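Local structure of CpuTA1 (Curtobacterium pusillum, 5K3W) at residues 202-214 / 223-235. The protein is a pyridoxal-5'-phosphate-binding protein of the class IV aminotransferase family, with the cofactor held in a pocket of its fold. Residues are numbered along the deposited sequence; the frame is centred on the assembly and turned at random.
Sequences DGYALEGPTSNVI and TPQTDQGILAGTT. With PLP (pyridoxal-5'-phosphate), chain C.
Glu207 reaches from the loop of 202-214 to Ile230 and Leu231, its CB pointing toward 223-235. With chi1 at 81°, CG lies between the backbone N and the carbonyl carbon, and the chain then runs extended past Ile230, the two side chains sliding by in opposite directions. CG comes near the ring nitrogen of pyridoxal-5'-phosphate; Glu207 CD packs 3.5 Å from Ile230 CB; Glu207 OE2 lies beside Ile230 CA. Glu207 OE1 accepts a nearly straight bond from Leu231 N (3.0 Å), met on the syn side but 24° out of the carboxylate plane. The same Glu207 OE1 is 3.0 Å from PLP N1, and a carboxylate facing the pyridine nitrogen is a known feature of aminotransferases. Asn212 makes a second link: Asn212 ND2 donates to Leu231 O at 3.0 Å, while Asn212 OD1 sits 3.2 Å from CA of Gly233, the N-cap of helix 234-245. Leu231 CD2 meets the cofactor ring 3.2 Å from PLP C3. At the helix start, Thr234 and Thr235 each give PLP phosphate oxygens a backbone N and a hydroxyl. Thr223 OG1, turned to the strand partner by a chi1 of -156°, donates to Val213 O (2.7 Å), tying the hairpin of strands 212-217 and 220-224. Strand 265-270 flanks 212-217, strand 195-199 backs Pro209 and Val213, and helix 69-82 touches Leu231 and Thr234.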
ATOM      1  N   ASP A 202      -4.433 -17.087  13.293  1.00 26.54           N
ATOM      2  CA  ASP A 202      -4.619 -17.921  14.472  1.00 21.72           C
ATOM      3  C   ASP A 202      -5.966 -17.692  15.135  1.00 27.77           C
ATOM      4  O   ASP A 202      -6.184 -18.181  16.250  1.00 26.52           O
ATOM      5  CB  ASP A 202      -3.483 -17.704  15.483  1.00 20.86           C
ATOM      6  CG  ASP A 202      -2.957 -16.265  15.505  1.00 31.24           C
ATOM      7  OD1 ASP A 202      -3.568 -15.363  14.888  1.00 35.33           O
ATOM      8  OD2 ASP A 202      -1.919 -16.034  16.154  1.00 29.52           O
ATOM      9  N   GLY A 203      -6.862 -16.952  14.482  1.00 28.84           N
ATOM     10  CA  GLY A 203      -8.252 -16.887  14.882  1.00 22.95           C
ATOM     11  C   GLY A 203      -8.645 -15.763  15.817  1.00 26.50           C
ATOM     12  O   GLY A 203      -9.662 -15.892  16.507  1.00 31.40           O
ATOM     13  N   TYR A 204      -7.905 -14.657  15.853  1.00 25.34           N
ATOM     14  CA  TYR A 204      -8.231 -13.541  16.736  1.00 30.76           C
ATOM     15  C   TYR A 204      -8.857 -12.387  15.964  1.00 25.19           C
ATOM     16  O   TYR A 204      -8.331 -11.964  14.928  1.00 24.41           O
ATOM     17  CB  TYR A 204      -6.997 -13.051  17.487  1.00 21.00           C
ATOM     18  CG  TYR A 204      -6.527 -14.032  18.527  1.00 33.82           C
ATOM     19  CD1 TYR A 204      -7.194 -14.163  19.743  1.00 42.48           C
ATOM     20  CD2 TYR A 204      -5.426 -14.843  18.291  1.00 36.11           C
ATOM     21  CE1 TYR A 204      -6.770 -15.077  20.694  1.00 36.92           C
ATOM     22  CE2 TYR A 204      -4.988 -15.746  19.239  1.00 36.87           C
ATOM     23  CZ  TYR A 204      -5.661 -15.861  20.434  1.00 48.49           C
ATOM     24  OH  TYR A 204      -5.214 -16.769  21.363  1.00 56.34           O
ATOM     25  N   ALA A 205      -9.979 -11.889  16.478  1.00 20.21           N
ATOM     26  CA  ALA A 205     -10.575 -10.673  15.952  1.00 20.59           C
ATOM     27  C   ALA A 205      -9.555  -9.551  16.012  1.00 22.48           C
ATOM     28  O   ALA A 205      -8.908  -9.347  17.041  1.00 25.91           O
ATOM     29  CB  ALA A 205     -11.829 -10.306  16.751  1.00 18.67           C
ATOM     30  N   LEU A 206      -9.395  -8.834  14.896  1.00 23.49           N
ATOM     31  CA  LEU A 206      -8.394  -7.777  14.814  1.00 19.82           C
ATOM     32  C   LEU A 206      -9.027  -6.394  14.742  1.00 20.05           C
ATOM     33  O   LEU A 206      -9.097  -5.684  15.746  1.00 23.62           O
ATOM     34  CB  LEU A 206      -7.485  -7.990  13.606  1.00 17.92           C
ATOM     35  CG  LEU A 206      -6.555  -9.208  13.632  1.00 25.73           C
ATOM     36  CD1 LEU A 206      -5.739  -9.248  12.355  1.00 19.79           C
ATOM     37  CD2 LEU A 206      -5.630  -9.204  14.862  1.00 21.96           C
ATOM     38  N   GLU A 207      -9.469  -5.997  13.560  1.00 24.61           N
ATOM     39  CA  GLU A 207      -9.979  -4.650  13.313  1.00 23.25           C
ATOM     40  C   GLU A 207     -10.666  -4.668  11.952  1.00 23.36           C
ATOM     41  O   GLU A 207     -10.675  -5.684  11.250  1.00 24.10           O
ATOM     42  CB  GLU A 207      -8.858  -3.603  13.353  1.00 24.20           C
ATOM     43  CG  GLU A 207      -8.012  -3.484  12.064  1.00 21.49           C
ATOM     44  CD  GLU A 207      -6.727  -2.655  12.265  1.00 33.89           C
ATOM     45  OE1 GLU A 207      -6.771  -1.669  13.039  1.00 28.56           O
ATOM     46  OE2 GLU A 207      -5.668  -2.996  11.667  1.00 33.75           O
ATOM     47  N   GLY A 208     -11.253  -3.539  11.592  1.00 18.10           N
ATOM     48  CA  GLY A 208     -11.756  -3.341  10.258  1.00 21.10           C
ATOM     49  C   GLY A 208     -10.690  -2.710   9.390  1.00 21.25           C
ATOM     50  O   GLY A 208      -9.686  -2.189   9.880  1.00 22.46           O
ATOM     51  N   PRO A 209     -10.872  -2.760   8.075  1.00 21.10           N
ATOM     52  CA  PRO A 209      -9.893  -2.121   7.191  1.00 22.73           C
ATOM     53  C   PRO A 209      -9.784  -0.628   7.422  1.00 26.00           C
ATOM     54  O   PRO A 209      -8.779  -0.024   7.024  1.00 22.38           O
ATOM     55  CB  PRO A 209     -10.423  -2.440   5.787  1.00 21.58           C
ATOM     56  CG  PRO A 209     -11.860  -2.711   5.986  1.00 22.63           C
ATOM     57  CD  PRO A 209     -11.985  -3.360   7.331  1.00 17.22           C
ATOM     58  N   THR A 210     -10.788  -0.007   8.052  1.00 22.46           N
ATOM     59  CA  THR A 210     -10.700   1.422   8.340  1.00 28.14           C
ATOM     60  C   THR A 210     -11.206   1.784   9.728  1.00 23.65           C
ATOM     61  O   THR A 210     -11.481   2.961   9.974  1.00 27.57           O
ATOM     62  CB  THR A 210     -11.508   2.243   7.330  1.00 34.67           C
ATOM     63  OG1 THR A 210     -12.864   1.768   7.315  1.00 30.28           O
ATOM     64  CG2 THR A 210     -10.904   2.132   5.940  1.00 27.61           C
ATOM     65  N   SER A 211     -11.344   0.818  10.634  1.00 22.63           N
ATOM     66  CA  SER A 211     -12.085   1.043  11.868  1.00 21.39           C
ATOM     67  C   SER A 211     -11.623   0.052  12.921  1.00 22.28           C
ATOM     68  O   SER A 211     -10.921  -0.914  12.628  1.00 22.82           O
ATOM     69  CB  SER A 211     -13.584   0.879  11.641  1.00 19.90           C
ATOM     70  OG  SER A 211     -13.835  -0.470  11.290  1.00 24.55           O
ATOM     71  N   ASN A 212     -12.048   0.295  14.150  1.00 21.39           N
ATOM     72  CA  ASN A 212     -11.848  -0.643  15.238  1.00 19.61           C
ATOM     73  C   ASN A 212     -13.182  -1.233  15.668  1.00 18.09           C
ATOM     74  O   ASN A 212     -14.247  -0.667  15.414  1.00 19.37           O
ATOM     75  CB  ASN A 212     -11.157   0.025  16.425  1.00 16.92           C
ATOM     76  CG  ASN A 212      -9.752   0.449  16.090  1.00 23.33           C
ATOM     77  OD1 ASN A 212      -9.506   1.604  15.760  1.00 22.86           O
ATOM     78  ND2 ASN A 212      -8.818  -0.498  16.147  1.00 23.23           N
ATOM     79  N   VAL A 213     -13.090  -2.386  16.331  1.00 16.64           N
ATOM     80  CA  VAL A 213     -14.230  -3.216  16.690  1.00 19.89           C
ATOM     81  C   VAL A 213     -14.514  -3.052  18.175  1.00 19.28           C
ATOM     82  O   VAL A 213     -13.607  -3.203  19.001  1.00 22.00           O
ATOM     83  CB  VAL A 213     -13.952  -4.692  16.360  1.00 16.87           C
ATOM     84  CG1 VAL A 213     -15.194  -5.529  16.577  1.00 18.12           C
ATOM     85  CG2 VAL A 213     -13.462  -4.808  14.953  1.00 27.97           C
ATOM     86  N   ILE A 214     -15.773  -2.785  18.516  1.00 20.55           N
ATOM     87  CA  ILE A 214     -16.231  -2.690  19.901  1.00 23.36           C
ATOM     88  C   ILE A 214     -17.190  -3.841  20.177  1.00 24.32           C
ATOM     89  O   ILE A 214     -18.144  -4.066  19.419  1.00 24.00           O
ATOM     90  CB  ILE A 214     -16.911  -1.341  20.193  1.00 30.16           C
ATOM     91  CG1 ILE A 214     -15.987  -0.177  19.820  1.00 19.64           C
ATOM     92  CG2 ILE A 214     -17.264  -1.257  21.672  1.00 25.16           C
ATOM     93  CD1 ILE A 214     -14.723  -0.167  20.610  1.00 17.71           C
ATOM     94  N   THR A 223     -12.501  -4.451  23.398  1.00 24.69           N
ATOM     95  CA  THR A 223     -11.927  -4.110  22.108  1.00 26.99           C
ATOM     96  C   THR A 223     -10.640  -4.913  21.983  1.00 26.71           C
ATOM     97  O   THR A 223      -9.961  -5.121  22.996  1.00 27.54           O
ATOM     98  CB  THR A 223     -11.631  -2.602  21.965  1.00 22.88           C
ATOM     99  OG1 THR A 223     -11.610  -2.240  20.578  1.00 23.94           O
ATOM    100  CG2 THR A 223     -10.265  -2.239  22.569  1.00 19.54           C
ATOM    101  N   PRO A 224     -10.281  -5.383  20.787  1.00 22.11           N
ATOM    102  CA  PRO A 224      -9.007  -6.099  20.638  1.00 23.03           C
ATOM    103  C   PRO A 224      -7.843  -5.233  21.097  1.00 24.93           C
ATOM    104  O   PRO A 224      -7.721  -4.072  20.701  1.00 24.97           O
ATOM    105  CB  PRO A 224      -8.931  -6.394  19.130  1.00 28.71           C
ATOM    106  CG  PRO A 224     -10.353  -6.360  18.642  1.00 27.72           C
ATOM    107  CD  PRO A 224     -11.045  -5.324  19.526  1.00 28.79           C
ATOM    108  N   GLN A 225      -6.982  -5.802  21.942  1.00 23.53           N
ATOM    109  CA  GLN A 225      -5.831  -5.041  22.407  1.00 24.95           C
ATOM    110  C   GLN A 225      -4.920  -4.703  21.225  1.00 23.74           C
ATOM    111  O   GLN A 225      -4.832  -5.448  20.251  1.00 26.20           O
ATOM    112  CB  GLN A 225      -5.095  -5.805  23.509  1.00 25.25           C
ATOM    113  CG  GLN A 225      -4.428  -7.102  23.092  1.00 36.86           C
ATOM    114  CD  GLN A 225      -3.741  -7.796  24.265  1.00 37.77           C
ATOM    115  OE1 GLN A 225      -4.376  -8.104  25.273  1.00 40.21           O
ATOM    116  NE2 GLN A 225      -2.441  -8.031  24.141  1.00 30.68           N
ATOM    117  N   THR A 226      -4.257  -3.551  21.304  1.00 22.00           N
ATOM    118  CA  THR A 226      -3.731  -2.868  20.127  1.00 24.79           C
ATOM    119  C   THR A 226      -2.257  -3.161  19.844  1.00 25.87           C
ATOM    120  O   THR A 226      -1.654  -2.497  18.995  1.00 25.34           O
ATOM    121  CB  THR A 226      -3.947  -1.350  20.260  1.00 28.35           C
ATOM    122  OG1 THR A 226      -3.105  -0.827  21.296  1.00 25.75           O
ATOM    123  CG2 THR A 226      -5.390  -1.056  20.608  1.00 22.27           C
ATOM    124  N   ASP A 227      -1.662  -4.126  20.529  1.00 24.23           N
ATOM    125  CA  ASP A 227      -0.400  -4.681  20.073  1.00 26.82           C
ATOM    126  C   ASP A 227      -0.585  -5.852  19.106  1.00 26.48           C
ATOM    127  O   ASP A 227       0.405  -6.443  18.676  1.00 23.64           O
ATOM    128  CB  ASP A 227       0.440  -5.122  21.265  1.00 24.65           C
ATOM    129  CG  ASP A 227      -0.237  -6.190  22.092  1.00 34.12           C
ATOM    130  OD1 ASP A 227      -1.451  -6.420  21.903  1.00 40.27           O
ATOM    131  OD2 ASP A 227       0.440  -6.787  22.951  1.00 38.20           O
ATOM    132  N   GLN A 228      -1.822  -6.185  18.740  1.00 24.91           N
ATOM    133  CA  GLN A 228      -2.079  -7.268  17.799  1.00 27.29           C
ATOM    134  C   GLN A 228      -1.908  -6.826  16.346  1.00 26.91           C
ATOM    135  O   GLN A 228      -2.577  -7.351  15.450  1.00 25.15           O
ATOM    136  CB  GLN A 228      -3.487  -7.829  18.017  1.00 25.02           C
ATOM    137  CG  GLN A 228      -3.635  -8.650  19.295  1.00 24.03           C
ATOM    138  CD  GLN A 228      -5.086  -8.981  19.614  1.00 30.95           C
ATOM    139  OE1 GLN A 228      -5.567 -10.088  19.343  1.00 28.27           O
ATOM    140  NE2 GLN A 228      -5.789  -8.023  20.200  1.00 25.49           N
ATOM    141  N   GLY A 229      -1.013  -5.876  16.095  1.00 23.14           N
ATOM    142  CA  GLY A 229      -0.800  -5.427  14.730  1.00 23.39           C
ATOM    143  C   GLY A 229      -1.980  -4.671  14.154  1.00 28.43           C
ATOM    144  O   GLY A 229      -2.311  -4.855  12.979  1.00 20.18           O
ATOM    145  N   ILE A 230      -2.610  -3.813  14.961  1.00 25.72           N
ATOM    146  CA  ILE A 230      -3.777  -3.025  14.595  1.00 20.35           C
ATOM    147  C   ILE A 230      -3.540  -1.598  15.075  1.00 28.97           C
ATOM    148  O   ILE A 230      -2.634  -1.327  15.867  1.00 28.18           O
ATOM    149  CB  ILE A 230      -5.076  -3.575  15.223  1.00 24.63           C
ATOM    150  CG1 ILE A 230      -5.059  -3.330  16.739  1.00 18.91           C
ATOM    151  CG2 ILE A 230      -5.236  -5.054  14.924  1.00 22.71           C
ATOM    152  CD1 ILE A 230      -6.320  -3.727  17.454  1.00 19.36           C
ATOM    153  N   LEU A 231      -4.398  -0.688  14.619  1.00 18.06           N
ATOM    154  CA  LEU A 231      -4.334   0.694  15.072  1.00 23.45           C
ATOM    155  C   LEU A 231      -4.980   0.841  16.442  1.00 19.34           C
ATOM    156  O   LEU A 231      -5.967   0.173  16.753  1.00 17.03           O
ATOM    157  CB  LEU A 231      -5.034   1.624  14.080  1.00 23.91           C
ATOM    158  CG  LEU A 231      -4.224   2.193  12.914  1.00 22.19           C
ATOM    159  CD1 LEU A 231      -3.631   1.116  12.050  1.00 24.45           C
ATOM    160  CD2 LEU A 231      -5.133   3.046  12.083  1.00 34.02           C
ATOM    161  N   ALA A 232      -4.399   1.703  17.271  1.00 21.12           N
ATOM    162  CA  ALA A 232      -5.090   2.201  18.454  1.00 20.70           C
ATOM    163  C   ALA A 232      -5.986   3.322  17.971  1.00 19.03           C
ATOM    164  O   ALA A 232      -5.495   4.370  17.546  1.00 17.86           O
ATOM    165  CB  ALA A 232      -4.108   2.696  19.514  1.00 16.61           C
ATOM    166  N   GLY A 233      -7.295   3.089  17.972  1.00 22.13           N
ATOM    167  CA  GLY A 233      -8.208   4.048  17.379  1.00 22.06           C
ATOM    168  C   GLY A 233      -8.460   5.231  18.300  1.00 19.05           C
ATOM    169  O   GLY A 233      -8.693   5.080  19.500  1.00 23.20           O
ATOM    170  N   THR A 234      -8.408   6.427  17.725  1.00 17.41           N
ATOM    171  CA  THR A 234      -8.826   7.578  18.511  1.00 20.93           C
ATOM    172  C   THR A 234     -10.312   7.489  18.853  1.00 20.90           C
ATOM    173  O   THR A 234     -10.709   7.862  19.961  1.00 29.68           O
ATOM    174  CB  THR A 234      -8.483   8.887  17.789  1.00 19.57           C
ATOM    175  OG1 THR A 234      -9.258   9.032  16.593  1.00 23.66           O
ATOM    176  CG2 THR A 234      -7.010   8.929  17.435  1.00 18.46           C
ATOM    177  N   THR A 235     -11.140   6.938  17.957  1.00 17.93           N
ATOM    178  CA  THR A 235     -12.571   6.838  18.253  1.00 19.11           C
ATOM    179  C   THR A 235     -12.849   5.794  19.329  1.00 21.06           C
ATOM    180  O   THR A 235     -13.650   6.033  20.241  1.00 22.51           O
ATOM    181  CB  THR A 235     -13.353   6.513  16.979  1.00 19.77           C
ATOM    182  OG1 THR A 235     -12.950   7.407  15.939  1.00 20.55           O
ATOM    183  CG2 THR A 235     -14.856   6.670  17.207  1.00 16.75           C
TER
HETATM  184  N1  PLP C 401      -8.157   0.659  11.751  1.00 28.40           N
HETATM  185  C2  PLP C 401      -7.628   1.167  10.601  1.00 30.06           C
HETATM  186  C2A PLP C 401      -6.862   0.273   9.644  1.00 16.89           C
HETATM  187  C3  PLP C 401      -7.782   2.511  10.321  1.00 23.95           C
HETATM  188  O3  PLP C 401      -7.212   2.999   9.136  1.00 18.43           O
HETATM  189  C4  PLP C 401      -8.458   3.324  11.199  1.00 26.31           C
HETATM  190  C4A PLP C 401      -8.687   4.789  10.943  1.00 23.24           C
HETATM  191  C5  PLP C 401      -8.993   2.818  12.345  1.00 26.73           C
HETATM  192  C6  PLP C 401      -8.829   1.470  12.619  1.00 28.17           C
HETATM  193  C5A PLP C 401      -9.763   3.729  13.294  1.00 21.88           C
HETATM  194  O4P PLP C 401      -8.986   4.819  13.757  1.00 22.44           O
HETATM  195  P   PLP C 401      -9.678   6.204  14.139  1.00 25.49           P
HETATM  196  O1P PLP C 401     -10.827   5.980  15.097  1.00 20.55           O
HETATM  197  O2P PLP C 401     -10.174   6.924  12.909  1.00 19.41           O
HETATM  198  O3P PLP C 401      -8.675   7.084  14.840  1.00 20.08           O
HETATM  199  O   HOH W   1      -8.079  -9.903  19.277  1.00 27.33           O